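Local coordinates for malonyl-CoA decarboxylase (Rhodopseudomonas palustris, PDB 4KSA), which probably catalyses the decarboxylation of malonyl-CoA to acetyl-CoA and carbon dioxide, at residues 290-295 with 300-305. Sequence-based numbering, arbitrary orientation.
Sequences EEIKRE and QTFVTL
Phe302 reaches from the strand to the helix and meets Ile292 and Lys293, two neighbours in the last turn of helix 284-295. Going along 300-305, the backbones come nearest at the start, where the CA atoms of Gln300 and Lys293 are 7.9 Å apart. Thr301 opens the strand and bonds through its backbone to Ala263 on the neighbouring strand 262-270. Phe302 then carries the whole contact. Its CG stands anti to the carbonyl carbon (chi1 -62°), and from there the ring extends to the helix with its far end, CE2 and CZ, leading. The CG2 branch of Ile292 lies at the ring edge, near the ring plane, 4.2 Å from CE2. Lys293 comes in obliquely with the root of its side chain, CB being 4.1 Å from CZ; from CB the chain leads away from the ring, its CG anti to the backbone N (chi1 -173°). No hydrogen bond crosses, so this is purely apolar packing, buried around Ile292 and Phe302 and bordered by the exposed Lys293. Beyond Phe302 the backbone continues the sheet, Val303 bonding to Ala263 and Phe265, Thr304 to Tyr414 of strand 411-416. Ile292 also rests on Tyr217 of strand 214-220. Helix 284-295 is thus packed on the sheet as the connection of a beta-alpha-beta crossover, between the parallel strands 262-270 and 301-304, in a C-terminal domain of the acetyltransferase clan.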
ATOM      1  N   GLU A 290     -16.624 -13.421  -9.717  1.00 55.19           N
ATOM      2  CA  GLU A 290     -15.230 -13.737 -10.009  1.00 56.58           C
ATOM      3  C   GLU A 290     -14.430 -13.657  -8.715  1.00 57.02           C
ATOM      4  O   GLU A 290     -13.463 -14.399  -8.535  1.00 58.74           O
ATOM      5  CB  GLU A 290     -14.668 -12.778 -11.066  1.00 55.76           C
ATOM      6  CG  GLU A 290     -15.461 -12.846 -12.374  1.00 60.97           C
ATOM      7  CD  GLU A 290     -14.881 -12.020 -13.529  1.00 63.36           C
ATOM      8  OE1 GLU A 290     -14.730 -10.782 -13.387  1.00 64.47           O
ATOM      9  OE2 GLU A 290     -14.590 -12.619 -14.593  1.00 62.76           O
ATOM     10  N   GLU A 291     -14.842 -12.786  -7.798  1.00 57.21           N
ATOM     11  CA  GLU A 291     -14.135 -12.665  -6.529  1.00 58.79           C
ATOM     12  C   GLU A 291     -14.337 -13.899  -5.660  1.00 59.34           C
ATOM     13  O   GLU A 291     -13.371 -14.509  -5.212  1.00 60.08           O
ATOM     14  CB  GLU A 291     -14.587 -11.418  -5.766  1.00 59.87           C
ATOM     15  CG  GLU A 291     -14.260 -11.453  -4.263  1.00 63.68           C
ATOM     16  CD  GLU A 291     -12.759 -11.516  -3.950  1.00 66.78           C
ATOM     17  OE1 GLU A 291     -12.411 -11.850  -2.789  1.00 65.61           O
ATOM     18  OE2 GLU A 291     -11.936 -11.220  -4.852  1.00 66.68           O
ATOM     19  N   ILE A 292     -15.590 -14.262  -5.418  1.00 59.88           N
ATOM     20  CA  ILE A 292     -15.887 -15.430  -4.600  1.00 59.14           C
ATOM     21  C   ILE A 292     -15.182 -16.657  -5.181  1.00 59.92           C
ATOM     22  O   ILE A 292     -14.550 -17.421  -4.453  1.00 59.21           O
ATOM     23  CB  ILE A 292     -17.424 -15.692  -4.527  1.00 57.19           C
ATOM     24  CG1 ILE A 292     -18.111 -14.510  -3.844  1.00 58.00           C
ATOM     25  CG2 ILE A 292     -17.716 -16.954  -3.743  1.00 53.48           C
ATOM     26  CD1 ILE A 292     -19.626 -14.591  -3.808  1.00 57.47           C
ATOM     27  N   LYS A 293     -15.264 -16.825  -6.495  1.00 60.23           N
ATOM     28  CA  LYS A 293     -14.653 -17.974  -7.136  1.00 62.70           C
ATOM     29  C   LYS A 293     -13.160 -18.099  -6.863  1.00 64.72           C
ATOM     30  O   LYS A 293     -12.665 -19.188  -6.568  1.00 65.15           O
ATOM     31  CB  LYS A 293     -14.895 -17.937  -8.644  1.00 64.48           C
ATOM     32  CG  LYS A 293     -14.426 -19.191  -9.365  1.00 67.36           C
ATOM     33  CD  LYS A 293     -14.627 -19.081 -10.870  1.00 69.82           C
ATOM     34  CE  LYS A 293     -13.855 -17.899 -11.443  1.00 70.59           C
ATOM     35  NZ  LYS A 293     -13.747 -17.971 -12.930  1.00 70.92           N
ATOM     36  N   ARG A 294     -12.428 -16.995  -6.950  1.00 66.69           N
ATOM     37  CA  ARG A 294     -10.996 -17.083  -6.721  1.00 67.21           C
ATOM     38  C   ARG A 294     -10.659 -17.337  -5.255  1.00 65.76           C
ATOM     39  O   ARG A 294      -9.626 -17.929  -4.945  1.00 65.93           O
ATOM     40  CB  ARG A 294     -10.283 -15.831  -7.226  1.00 69.24           C
ATOM     41  CG  ARG A 294     -10.290 -14.680  -6.269  1.00 72.61           C
ATOM     42  CD  ARG A 294      -9.120 -13.756  -6.560  1.00 74.84           C
ATOM     43  NE  ARG A 294      -9.134 -12.595  -5.679  1.00 79.29           N
ATOM     44  CZ  ARG A 294      -9.121 -12.661  -4.350  1.00 81.24           C
ATOM     45  NH1 ARG A 294      -9.091 -13.843  -3.738  1.00 80.26           N
ATOM     46  NH2 ARG A 294      -9.146 -11.541  -3.631  1.00 83.60           N
ATOM     47  N   GLU A 295     -11.516 -16.894  -4.346  1.00 64.34           N
ATOM     48  CA  GLU A 295     -11.254 -17.149  -2.938  1.00 64.34           C
ATOM     49  C   GLU A 295     -11.667 -18.585  -2.592  1.00 65.77           C
ATOM     50  O   GLU A 295     -10.928 -19.299  -1.907  1.00 66.34           O
ATOM     51  CB  GLU A 295     -12.019 -16.186  -2.026  1.00 61.52           C
ATOM     52  CG  GLU A 295     -11.931 -16.605  -0.560  1.00 60.31           C
ATOM     53  CD  GLU A 295     -13.078 -16.109   0.297  1.00 61.46           C
ATOM     54  OE1 GLU A 295     -13.212 -16.603   1.441  1.00 60.32           O
ATOM     55  OE2 GLU A 295     -13.841 -15.225  -0.155  1.00 64.96           O
ATOM     56  N   GLN A 300     -19.410 -23.753  -7.416  1.00 72.32           N
ATOM     57  CA  GLN A 300     -19.710 -23.815  -8.856  1.00 73.00           C
ATOM     58  C   GLN A 300     -20.955 -23.058  -9.305  1.00 71.59           C
ATOM     59  O   GLN A 300     -20.993 -22.515 -10.409  1.00 69.82           O
ATOM     60  CB  GLN A 300     -19.871 -25.277  -9.313  1.00 76.38           C
ATOM     61  CG  GLN A 300     -18.685 -26.196  -9.039  1.00 78.39           C
ATOM     62  CD  GLN A 300     -17.418 -25.734  -9.724  1.00 78.88           C
ATOM     63  OE1 GLN A 300     -17.346 -25.654 -10.957  1.00 78.05           O
ATOM     64  NE2 GLN A 300     -16.405 -25.420  -8.924  1.00 79.00           N
ATOM     65  N   THR A 301     -21.985 -23.044  -8.467  1.00 71.00           N
ATOM     66  CA  THR A 301     -23.221 -22.360  -8.833  1.00 70.43           C
ATOM     67  C   THR A 301     -23.394 -20.975  -8.200  1.00 66.93           C
ATOM     68  O   THR A 301     -23.243 -20.797  -6.981  1.00 64.87           O
ATOM     69  CB  THR A 301     -24.459 -23.225  -8.489  1.00 72.37           C
ATOM     70  OG1 THR A 301     -24.558 -23.374  -7.066  1.00 74.91           O
ATOM     71  CG2 THR A 301     -24.343 -24.610  -9.145  1.00 73.21           C
ATOM     72  N   PHE A 302     -23.715 -20.003  -9.051  1.00 62.58           N
ATOM     73  CA  PHE A 302     -23.928 -18.634  -8.609  1.00 59.48           C
ATOM     74  C   PHE A 302     -25.365 -18.217  -8.897  1.00 56.53           C
ATOM     75  O   PHE A 302     -25.741 -17.923 -10.035  1.00 55.98           O
ATOM     76  CB  PHE A 302     -22.907 -17.724  -9.284  1.00 58.89           C
ATOM     77  CG  PHE A 302     -21.495 -18.066  -8.921  1.00 58.07           C
ATOM     78  CD1 PHE A 302     -20.705 -18.827  -9.777  1.00 57.57           C
ATOM     79  CD2 PHE A 302     -20.977 -17.692  -7.683  1.00 57.68           C
ATOM     80  CE1 PHE A 302     -19.417 -19.215  -9.407  1.00 57.23           C
ATOM     81  CE2 PHE A 302     -19.686 -18.077  -7.301  1.00 58.15           C
ATOM     82  CZ  PHE A 302     -18.908 -18.842  -8.168  1.00 57.36           C
ATOM     83  N   VAL A 303     -26.157 -18.194  -7.832  1.00 53.49           N
ATOM     84  CA  VAL A 303     -27.580 -17.897  -7.924  1.00 53.07           C
ATOM     85  C   VAL A 303     -28.059 -16.893  -6.881  1.00 52.69           C
ATOM     86  O   VAL A 303     -27.441 -16.747  -5.831  1.00 55.27           O
ATOM     87  CB  VAL A 303     -28.383 -19.193  -7.704  1.00 51.87           C
ATOM     88  CG1 VAL A 303     -28.282 -19.621  -6.227  1.00 47.89           C
ATOM     89  CG2 VAL A 303     -29.819 -18.986  -8.104  1.00 53.32           C
ATOM     90  N   THR A 304     -29.174 -16.222  -7.147  1.00 51.34           N
ATOM     91  CA  THR A 304     -29.707 -15.266  -6.173  1.00 52.57           C
ATOM     92  C   THR A 304     -31.012 -15.780  -5.574  1.00 51.26           C
ATOM     93  O   THR A 304     -31.487 -16.845  -5.936  1.00 53.12           O
ATOM     94  CB  THR A 304     -30.006 -13.897  -6.814  1.00 52.29           C
ATOM     95  OG1 THR A 304     -31.211 -13.986  -7.581  1.00 53.50           O
ATOM     96  CG2 THR A 304     -28.873 -13.480  -7.734  1.00 53.38           C
ATOM     97  N   LEU A 305     -31.566 -15.023  -4.639  1.00 50.04           N
ATOM     98  CA  LEU A 305     -32.851 -15.342  -4.020  1.00 49.24           C
ATOM     99  C   LEU A 305     -33.471 -13.960  -3.880  1.00 49.72           C
ATOM    100  O   LEU A 305     -33.565 -13.391  -2.789  1.00 50.77           O
ATOM    101  CB  LEU A 305     -32.703 -15.986  -2.640  1.00 47.28           C
ATOM    102  CG  LEU A 305     -33.829 -16.962  -2.258  1.00 47.25           C
ATOM    103  CD1 LEU A 305     -33.952 -17.043  -0.749  1.00 46.95           C
ATOM    104  CD2 LEU A 305     -35.156 -16.508  -2.843  1.00 47.70           C
TER